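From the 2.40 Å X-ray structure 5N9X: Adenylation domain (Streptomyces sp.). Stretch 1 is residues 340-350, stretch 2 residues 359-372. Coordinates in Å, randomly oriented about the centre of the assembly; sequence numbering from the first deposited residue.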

# COMPACT_ATOMS: atom_id res chain seq x y z
N PRO A 340 6.29 2.85 -16.49
CA PRO A 340 5.56 1.62 -16.16
C PRO A 340 6.48 0.40 -16.04
O PRO A 340 7.46 0.32 -16.78
CB PRO A 340 4.60 1.47 -17.34
CG PRO A 340 4.28 2.90 -17.71
CD PRO A 340 5.58 3.65 -17.51
N LEU A 341 6.21 -0.51 -15.12
CA LEU A 341 6.96 -1.78 -15.08
C LEU A 341 6.86 -2.52 -16.41
O LEU A 341 5.84 -2.41 -17.10
CB LEU A 341 6.47 -2.68 -13.94
CG LEU A 341 6.56 -1.98 -12.58
CD1 LEU A 341 5.86 -2.75 -11.45
CD2 LEU A 341 8.04 -1.72 -12.24
N PRO A 342 7.94 -3.24 -16.78
CA PRO A 342 8.02 -4.02 -18.03
C PRO A 342 6.72 -4.69 -18.46
O PRO A 342 6.40 -4.66 -19.65
CB PRO A 342 9.11 -5.05 -17.71
CG PRO A 342 10.07 -4.27 -16.87
CD PRO A 342 9.24 -3.23 -16.09
N GLY A 343 5.96 -5.29 -17.56
CA GLY A 343 4.74 -5.93 -18.06
C GLY A 343 3.67 -5.03 -18.69
O GLY A 343 2.84 -5.49 -19.49
N PHE A 344 3.68 -3.76 -18.31
CA PHE A 344 2.61 -2.82 -18.65
C PHE A 344 2.67 -2.14 -20.00
O PHE A 344 3.74 -1.71 -20.45
CB PHE A 344 2.56 -1.70 -17.61
CG PHE A 344 2.18 -2.17 -16.26
CD1 PHE A 344 0.83 -2.31 -15.94
CD2 PHE A 344 3.15 -2.45 -15.30
CE1 PHE A 344 0.46 -2.74 -14.68
CE2 PHE A 344 2.77 -2.89 -14.04
CZ PHE A 344 1.43 -3.03 -13.73
N THR A 345 1.51 -1.99 -20.61
CA THR A 345 1.34 -0.92 -21.59
C THR A 345 0.38 0.09 -20.96
O THR A 345 -0.39 -0.24 -20.06
CB THR A 345 0.83 -1.42 -22.95
OG1 THR A 345 -0.52 -1.85 -22.83
CG2 THR A 345 1.66 -2.56 -23.43
N HIS A 346 0.43 1.33 -21.44
CA HIS A 346 -0.34 2.41 -20.82
C HIS A 346 -0.79 3.47 -21.81
O HIS A 346 -0.32 3.52 -22.94
CB HIS A 346 0.49 3.06 -19.71
CG HIS A 346 1.59 3.94 -20.21
ND1 HIS A 346 2.71 3.44 -20.84
CD2 HIS A 346 1.75 5.28 -20.18
CE1 HIS A 346 3.51 4.44 -21.17
NE2 HIS A 346 2.95 5.57 -20.78
N ARG A 347 -1.70 4.32 -21.34
CA ARG A 347 -2.22 5.46 -22.08
C ARG A 347 -2.27 6.63 -21.09
O ARG A 347 -2.43 6.42 -19.89
CB ARG A 347 -3.62 5.16 -22.67
CG ARG A 347 -3.65 4.32 -23.95
CD ARG A 347 -5.07 4.25 -24.57
NE ARG A 347 -5.45 5.48 -25.28
CZ ARG A 347 -6.66 6.05 -25.25
NH1 ARG A 347 -7.65 5.53 -24.55
NH2 ARG A 347 -6.88 7.16 -25.94
N ILE A 348 -2.13 7.85 -21.59
CA ILE A 348 -2.40 9.04 -20.81
C ILE A 348 -3.54 9.72 -21.53
O ILE A 348 -3.37 10.16 -22.65
CB ILE A 348 -1.17 9.96 -20.72
CG1 ILE A 348 0.07 9.13 -20.34
CG2 ILE A 348 -1.41 11.06 -19.73
CD1 ILE A 348 1.39 9.90 -20.36
N VAL A 349 -4.71 9.77 -20.89
CA VAL A 349 -5.96 10.01 -21.61
C VAL A 349 -6.68 11.31 -21.22
O VAL A 349 -6.87 11.63 -20.04
CB VAL A 349 -6.93 8.82 -21.42
CG1 VAL A 349 -7.92 8.75 -22.56
CG2 VAL A 349 -6.15 7.51 -21.38
N THR A 350 -7.09 12.07 -22.24
CA THR A 350 -7.82 13.31 -22.03
C THR A 350 -9.29 13.07 -21.70
O THR A 350 -9.82 11.98 -21.92
CB THR A 350 -7.72 14.22 -23.26
OG1 THR A 350 -8.58 13.72 -24.31
CG2 THR A 350 -6.29 14.29 -23.76
N GLY A 359 4.00 16.63 -21.80
CA GLY A 359 3.82 17.73 -20.87
C GLY A 359 2.35 17.99 -20.57
O GLY A 359 2.01 18.82 -19.72
N GLU A 360 1.46 17.30 -21.27
CA GLU A 360 0.04 17.48 -21.01
C GLU A 360 -0.47 16.45 -20.00
O GLU A 360 -0.22 15.25 -20.14
CB GLU A 360 -0.75 17.40 -22.31
CG GLU A 360 -2.15 17.94 -22.21
CD GLU A 360 -3.10 17.25 -23.16
OE1 GLU A 360 -2.67 16.79 -24.25
OE2 GLU A 360 -4.30 17.19 -22.81
N PRO A 361 -1.18 16.91 -18.97
CA PRO A 361 -1.79 16.06 -17.94
C PRO A 361 -2.97 15.26 -18.49
O PRO A 361 -3.72 15.80 -19.29
CB PRO A 361 -2.27 17.06 -16.88
CG PRO A 361 -1.51 18.32 -17.14
CD PRO A 361 -1.29 18.34 -18.63
N GLY A 362 -3.13 14.01 -18.07
CA GLY A 362 -4.29 13.24 -18.43
C GLY A 362 -4.45 12.07 -17.49
O GLY A 362 -3.60 11.87 -16.61
N GLU A 363 -5.51 11.28 -17.65
CA GLU A 363 -5.71 10.09 -16.83
C GLU A 363 -4.85 8.89 -17.27
O GLU A 363 -4.86 8.48 -18.45
CB GLU A 363 -7.19 9.67 -16.83
CG GLU A 363 -7.44 8.45 -15.93
CD GLU A 363 -8.90 8.01 -15.85
OE1 GLU A 363 -9.71 8.41 -16.72
OE2 GLU A 363 -9.23 7.26 -14.91
N LEU A 364 -4.12 8.31 -16.32
CA LEU A 364 -3.32 7.14 -16.63
C LEU A 364 -4.19 5.89 -16.69
O LEU A 364 -4.99 5.64 -15.78
CB LEU A 364 -2.19 6.95 -15.62
CG LEU A 364 -1.40 5.65 -15.67
CD1 LEU A 364 -0.32 5.72 -16.73
CD2 LEU A 364 -0.77 5.41 -14.33
N TRP A 365 -4.03 5.15 -17.79
CA TRP A 365 -4.66 3.85 -18.01
C TRP A 365 -3.54 2.80 -18.05
O TRP A 365 -2.43 3.11 -18.52
CB TRP A 365 -5.46 3.82 -19.33
CG TRP A 365 -6.75 4.62 -19.30
CD1 TRP A 365 -7.12 5.54 -18.37
CD2 TRP A 365 -7.83 4.55 -20.25
NE1 TRP A 365 -8.36 6.06 -18.68
CE2 TRP A 365 -8.81 5.47 -19.83
CE3 TRP A 365 -8.06 3.80 -21.42
CZ2 TRP A 365 -10.01 5.67 -20.54
CZ3 TRP A 365 -9.25 4.00 -22.12
CH2 TRP A 365 -10.21 4.93 -21.68
N LEU A 366 -3.81 1.59 -17.55
CA LEU A 366 -2.79 0.53 -17.47
C LEU A 366 -3.31 -0.85 -17.93
O LEU A 366 -4.38 -1.31 -17.52
CB LEU A 366 -2.24 0.41 -16.04
CG LEU A 366 -1.53 1.59 -15.36
CD1 LEU A 366 -1.29 1.32 -13.87
CD2 LEU A 366 -0.20 1.93 -16.05
N ALA A 367 -2.54 -1.50 -18.80
CA ALA A 367 -2.86 -2.85 -19.25
C ALA A 367 -1.67 -3.77 -19.02
O ALA A 367 -0.52 -3.32 -19.03
CB ALA A 367 -3.22 -2.84 -20.71
N GLY A 368 -1.94 -5.06 -18.84
CA GLY A 368 -0.88 -6.04 -18.67
C GLY A 368 -1.22 -7.16 -17.68
O GLY A 368 -2.31 -7.18 -17.11
N PRO A 369 -0.28 -8.09 -17.46
CA PRO A 369 -0.51 -9.27 -16.62
C PRO A 369 -0.63 -8.98 -15.11
O PRO A 369 -1.03 -9.89 -14.38
CB PRO A 369 0.70 -10.14 -16.91
CG PRO A 369 1.79 -9.15 -17.27
CD PRO A 369 1.09 -8.06 -18.02
N GLN A 370 -0.29 -7.78 -14.65
CA GLN A 370 -0.49 -7.42 -13.24
C GLN A 370 -1.87 -6.83 -12.96
O GLN A 370 -2.27 -6.68 -11.80
CB GLN A 370 0.57 -6.42 -12.76
CG GLN A 370 1.94 -6.99 -12.48
CD GLN A 370 2.95 -5.89 -12.16
OE1 GLN A 370 4.01 -5.79 -12.81
NE2 GLN A 370 2.63 -5.05 -11.16
N VAL A 371 -2.59 -6.46 -14.00
CA VAL A 371 -3.92 -5.89 -13.80
C VAL A 371 -4.93 -6.96 -13.32
O VAL A 371 -5.16 -7.98 -13.99
CB VAL A 371 -4.45 -5.20 -15.09
CG1 VAL A 371 -5.82 -4.59 -14.83
CG2 VAL A 371 -3.46 -4.13 -15.60
N SER A 372 -5.53 -6.71 -12.16
CA SER A 372 -6.61 -7.55 -11.60
C SER A 372 -7.81 -7.79 -12.52
O SER A 372 -8.01 -7.09 -13.49
CB SER A 372 -7.12 -6.93 -10.30
OG SER A 372 -8.04 -5.89 -10.55

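Strand 345-349 pairs antiparallel with a strand running to Ala367, which fixes the backbone here, and the side chains take conformations that fit the ladder. Thr345, Arg347 and Val349 form hydrogen-bonded pairs with Ala367, Trp365 and Glu363, each pair exchanging two bonds; Val349 N to Glu363 O and Glu363 N to Val349 O are both 2.8 Å. This register sends those six side chains to one face and His346, Leu366, Ile348 and Leu364 to the other.

Trp365 organises the first face. With chi1 m and chi2 at 15°, its indole lies so that Val349, in the t rotamer, sets CG2 3.5 Å from the centroid of the five-membered ring, 5° off the normal: a CH-pi contact made by a diagonal neighbour, not the directly paired residue. Glu363, extended t,t, reaches along its own strand to accept a weak hydrogen bond from Trp365 NE1 to Glu363 OE1 (3.3 Å). Arg347 runs m, t and then bends at chi3 (p), bringing Arg347 NH1 3.3 Å from Trp365 CZ3, the ring carbon lying near the guanidinium plane; the contact is no stack. In the next pair, Thr345 OG1 lies 3.6 Å from Ala367 CB.

On the other face, His346 in p keeps its ring by Leu364, with His346 CD2 4.0 Å from Leu364 CD1, while His346 CB sits 3.9 Å from Leu366 CD2.

Beyond the strand, the CA-to-CB bond of Phe344 points sideways, but chi1 m brings its ring close to the second stretch, with Phe344 CD1 4.1 Å from Leu366 CB and Phe344 CE2 3.4 Å from Gln370 OE1. Gln370, m,t, reaches the Phe344 ring from the Gly368-Val371 type I turn. Gly368 is demanded by its backbone angles (phi 144°, psi -179°), and an ideal CB there would also lie 2.8 Å from Gly343 O. At Gly362 a CB would clash with Val349 O at 2.9 Å.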